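Side-chain contact in NAD(P)H-FMN oxidoreductase (Bacillus subtilis, PDB 5LVA), which binds flavin mononucleotide and probably works as an NAD(P)H-dependent flavoprotein oxidoreductase: residues A[112-117]-A[147-152]. Residues are numbered along the deposited sequence; the frame is centred on the assembly and turned at random.
Sequences EAYQAG and VFYQAG. With FMN (flavin mononucleotide), chain C.
Tyr114 and Tyr149 meet ring to ring beside the flavin, CD2 of Tyr114 standing 3.4 Å from CE1 of Tyr149. Their planes are inclined at 38° with centroids 5.8 Å apart, and CD2 of Tyr114 lies at the edge of the Tyr149 ring, near its plane. The CG1 methyl of Val147 lies over one face of the Tyr149 ring, offset toward its rim. A water links the pair again, donating to Tyr114 O (3.2 Å) and hydrogen-bonded to Tyr149 OH (2.9 Å). In this flavodoxin-like fold the loop after strand 100-106 meets the C-terminal end of an edge strand, 141-148, and the turn that follows, at the edge of the parallel sheet where FMN binds. Tyr114 has CG anti to its carbonyl carbon (chi1 -68°), which carries the phenol toward the isoalloxazine; its OH donates to FMN O2, which lies in the ring plane. An alanine here removes the phenol, which would probably cost FMN O2 one hydrogen-bond donor and open a gap beside Tyr149. Farther along the cofactor, Ala151 CB packs 3.7 Å from FMN C5' of the ribityl chain. Ile124 and Leu127 of helix 124-127 and Leu66 also pack on Tyr114, and Ile124 touches Tyr149 as well.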
ATOM      1  N   GLU A 112       7.237  14.961 -12.619  1.00 30.27           N
ATOM      2  CA  GLU A 112       8.265  15.996 -12.701  1.00 25.38           C
ATOM      3  C   GLU A 112       8.577  16.639 -11.359  1.00 22.43           C
ATOM      4  O   GLU A 112       9.683  17.115 -11.145  1.00 31.21           O
ATOM      5  CB  GLU A 112       7.832  17.098 -13.690  1.00 30.91           C
ATOM      6  CG  GLU A 112       8.688  17.292 -14.964  1.00 40.41           C
ATOM      7  CD  GLU A 112      10.119  17.820 -14.721  1.00 56.29           C
ATOM      8  OE1 GLU A 112      10.285  19.001 -14.322  1.00 59.00           O
ATOM      9  OE2 GLU A 112      11.087  17.072 -14.991  1.00 56.10           O
ATOM     10  N   ALA A 113       7.605  16.696 -10.465  1.00 22.62           N
ATOM     11  CA  ALA A 113       7.820  17.342  -9.171  1.00 25.33           C
ATOM     12  C   ALA A 113       8.686  16.500  -8.220  1.00 24.02           C
ATOM     13  O   ALA A 113       9.365  17.039  -7.351  1.00 22.61           O
ATOM     14  CB  ALA A 113       6.500  17.661  -8.520  1.00 18.29           C
ATOM     15  N   TYR A 114       8.671  15.183  -8.398  1.00 24.80           N
ATOM     16  CA  TYR A 114       9.363  14.296  -7.469  1.00 21.80           C
ATOM     17  C   TYR A 114      10.762  13.913  -7.947  1.00 21.16           C
ATOM     18  O   TYR A 114      11.018  12.793  -8.355  1.00 23.67           O
ATOM     19  CB  TYR A 114       8.505  13.055  -7.202  1.00 18.38           C
ATOM     20  CG  TYR A 114       7.259  13.417  -6.435  1.00 17.47           C
ATOM     21  CD1 TYR A 114       7.323  13.692  -5.090  1.00 17.15           C
ATOM     22  CD2 TYR A 114       6.032  13.529  -7.062  1.00 18.12           C
ATOM     23  CE1 TYR A 114       6.215  14.048  -4.379  1.00 16.52           C
ATOM     24  CE2 TYR A 114       4.898  13.888  -6.354  1.00 20.08           C
ATOM     25  CZ  TYR A 114       5.000  14.149  -5.011  1.00 18.37           C
ATOM     26  OH  TYR A 114       3.899  14.514  -4.288  1.00 19.84           O
ATOM     27  N   GLN A 115      11.663  14.877  -7.866  1.00 21.63           N
ATOM     28  CA  GLN A 115      13.063  14.694  -8.243  1.00 28.29           C
ATOM     29  C   GLN A 115      13.854  15.906  -7.804  1.00 22.78           C
ATOM     30  O   GLN A 115      13.290  16.965  -7.548  1.00 21.21           O
ATOM     31  CB  GLN A 115      13.223  14.503  -9.747  1.00 21.73           C
ATOM     32  CG  GLN A 115      12.947  15.754 -10.516  1.00 19.96           C
ATOM     33  CD  GLN A 115      13.128  15.560 -11.991  1.00 27.08           C
ATOM     34  OE1 GLN A 115      12.356  16.074 -12.799  1.00 23.94           O
ATOM     35  NE2 GLN A 115      14.156  14.813 -12.360  1.00 23.63           N
ATOM     36  N   ALA A 116      15.165  15.753  -7.723  1.00 24.31           N
ATOM     37  CA  ALA A 116      16.024  16.892  -7.445  1.00 22.00           C
ATOM     38  C   ALA A 116      15.926  17.855  -8.614  1.00 22.08           C
ATOM     39  O   ALA A 116      16.071  17.456  -9.759  1.00 26.20           O
ATOM     40  CB  ALA A 116      17.439  16.448  -7.217  1.00 21.52           C
ATOM     41  N   GLY A 117      15.646  19.119  -8.322  1.00 19.48           N
ATOM     42  CA  GLY A 117      15.400  20.090  -9.369  1.00 23.40           C
ATOM     43  C   GLY A 117      13.918  20.280  -9.669  1.00 25.98           C
ATOM     44  O   GLY A 117      13.537  21.245 -10.322  1.00 30.53           O
ATOM     45  N   VAL A 147       3.232   3.598  -8.433  1.00 18.64           N
ATOM     46  CA  VAL A 147       3.010   5.004  -8.201  1.00 17.70           C
ATOM     47  C   VAL A 147       2.195   5.601  -9.326  1.00 18.91           C
ATOM     48  O   VAL A 147       2.495   5.386 -10.486  1.00 18.64           O
ATOM     49  CB  VAL A 147       4.334   5.765  -8.080  1.00 19.20           C
ATOM     50  CG1 VAL A 147       4.091   7.152  -7.544  1.00 18.94           C
ATOM     51  CG2 VAL A 147       5.282   5.023  -7.177  1.00 16.01           C
ATOM     52  N   PHE A 148       1.161   6.351  -8.976  1.00 19.11           N
ATOM     53  CA  PHE A 148       0.373   7.026  -9.985  1.00 20.68           C
ATOM     54  C   PHE A 148       0.355   8.497  -9.674  1.00 20.32           C
ATOM     55  O   PHE A 148      -0.041   8.906  -8.587  1.00 20.63           O
ATOM     56  CB  PHE A 148      -1.046   6.462 -10.054  1.00 25.91           C
ATOM     57  CG  PHE A 148      -1.837   6.956 -11.231  1.00 22.36           C
ATOM     58  CD1 PHE A 148      -1.624   6.444 -12.486  1.00 19.31           C
ATOM     59  CD2 PHE A 148      -2.785   7.936 -11.077  1.00 22.08           C
ATOM     60  CE1 PHE A 148      -2.350   6.888 -13.560  1.00 17.49           C
ATOM     61  CE2 PHE A 148      -3.503   8.384 -12.155  1.00 22.77           C
ATOM     62  CZ  PHE A 148      -3.280   7.856 -13.397  1.00 21.67           C
ATOM     63  N   TYR A 149       0.805   9.284 -10.641  1.00 20.63           N
ATOM     64  CA  TYR A 149       0.948  10.717 -10.480  1.00 23.00           C
ATOM     65  C   TYR A 149      -0.213  11.450 -11.129  1.00 23.80           C
ATOM     66  O   TYR A 149      -0.956  10.859 -11.898  1.00 26.19           O
ATOM     67  CB  TYR A 149       2.271  11.191 -11.093  1.00 27.41           C
ATOM     68  CG  TYR A 149       3.530  10.607 -10.474  1.00 23.36           C
ATOM     69  CD1 TYR A 149       4.093  11.176  -9.348  1.00 23.18           C
ATOM     70  CD2 TYR A 149       4.154   9.505 -11.032  1.00 20.76           C
ATOM     71  CE1 TYR A 149       5.230  10.665  -8.788  1.00 21.92           C
ATOM     72  CE2 TYR A 149       5.283   8.978 -10.471  1.00 24.31           C
ATOM     73  CZ  TYR A 149       5.824   9.569  -9.350  1.00 27.77           C
ATOM     74  OH  TYR A 149       6.971   9.074  -8.790  1.00 27.53           O
ATOM     75  N   GLN A 150      -0.356  12.736 -10.824  1.00 25.39           N
ATOM     76  CA  GLN A 150      -1.407  13.555 -11.410  1.00 26.59           C
ATOM     77  C   GLN A 150      -2.783  13.006 -11.042  1.00 27.37           C
ATOM     78  O   GLN A 150      -3.741  13.164 -11.780  1.00 44.56           O
ATOM     79  CB  GLN A 150      -1.260  13.622 -12.931  1.00 26.68           C
ATOM     80  CG  GLN A 150      -0.253  14.614 -13.448  1.00 30.98           C
ATOM     81  CD  GLN A 150      -0.834  15.987 -13.605  1.00 37.73           C
ATOM     82  OE1 GLN A 150      -0.439  16.931 -12.924  1.00 39.95           O
ATOM     83  NE2 GLN A 150      -1.789  16.111 -14.506  1.00 41.56           N
ATOM     84  N   ALA A 151      -2.849  12.358  -9.889  1.00 25.60           N
ATOM     85  CA  ALA A 151      -4.046  11.679  -9.434  1.00 26.38           C
ATOM     86  C   ALA A 151      -5.215  12.647  -9.217  1.00 28.17           C
ATOM     87  O   ALA A 151      -5.099  13.622  -8.483  1.00 37.89           O
ATOM     88  CB  ALA A 151      -3.741  10.909  -8.163  1.00 23.55           C
ATOM     89  N   GLY A 152      -6.332  12.375  -9.883  1.00 30.75           N
ATOM     90  CA  GLY A 152      -7.482  13.263  -9.829  1.00 30.51           C
ATOM     91  C   GLY A 152      -7.646  14.202 -11.013  1.00 35.20           C
ATOM     92  O   GLY A 152      -8.758  14.567 -11.360  1.00 53.25           O
TER
HETATM   93  N1  FMN C 201      -0.455  14.806  -3.384  1.00 19.19           N
HETATM   94  C2  FMN C 201       0.919  14.818  -3.524  1.00 21.14           C
HETATM   95  O2  FMN C 201       1.431  14.668  -4.629  1.00 24.27           O
HETATM   96  N3  FMN C 201       1.735  14.988  -2.434  1.00 17.85           N
HETATM   97  C4  FMN C 201       1.200  15.160  -1.190  1.00 18.25           C
HETATM   98  O4  FMN C 201       1.967  15.302  -0.245  1.00 17.01           O
HETATM   99  C4A FMN C 201      -0.190  15.157  -1.035  1.00 17.78           C
HETATM  100  N5  FMN C 201      -0.756  15.324   0.203  1.00 18.71           N
HETATM  101  C5A FMN C 201      -2.120  15.319   0.363  1.00 17.15           C
HETATM  102  C6  FMN C 201      -2.657  15.488   1.631  1.00 16.24           C
HETATM  103  C7  FMN C 201      -4.020  15.474   1.836  1.00 18.12           C
HETATM  104  C7M FMN C 201      -4.564  15.659   3.226  1.00 14.08           C
HETATM  105  C8  FMN C 201      -4.862  15.296   0.736  1.00 20.19           C
HETATM  106  C8M FMN C 201      -6.351  15.271   0.906  1.00 12.95           C
HETATM  107  C9  FMN C 201      -4.321  15.130  -0.533  1.00 16.31           C
HETATM  108  C9A FMN C 201      -2.950  15.130  -0.728  1.00 20.16           C
HETATM  109  N10 FMN C 201      -2.395  14.968  -1.991  1.00 20.82           N
HETATM  110  C10 FMN C 201      -1.016  14.977  -2.138  1.00 19.23           C
HETATM  111  C1' FMN C 201      -3.274  14.721  -3.185  1.00 18.52           C
HETATM  112  C2' FMN C 201      -3.538  13.196  -3.129  1.00 21.32           C
HETATM  113  O2' FMN C 201      -2.324  12.455  -3.197  1.00 20.61           O
HETATM  114  C3' FMN C 201      -4.595  12.651  -4.105  1.00 21.70           C
HETATM  115  O3' FMN C 201      -5.805  13.245  -3.705  1.00 23.26           O
HETATM  116  C4' FMN C 201      -4.686  11.115  -4.023  1.00 18.38           C
HETATM  117  O4' FMN C 201      -3.421  10.585  -4.275  1.00 25.02           O
HETATM  118  C5' FMN C 201      -5.593  10.349  -4.978  1.00 22.15           C
HETATM  119  O5' FMN C 201      -6.928  10.477  -4.571  1.00 26.92           O
HETATM  120  P   FMN C 201      -8.071   9.343  -4.503  1.00 23.20           P
HETATM  121  O1P FMN C 201      -8.718   9.638  -3.200  1.00 20.77           O
HETATM  122  O2P FMN C 201      -8.982   9.528  -5.668  1.00 25.37           O
HETATM  123  O3P FMN C 201      -7.636   7.922  -4.459  1.00 24.37           O
HETATM  124  O   HOH W   1       9.674   9.935  -8.082  1.00 26.76           O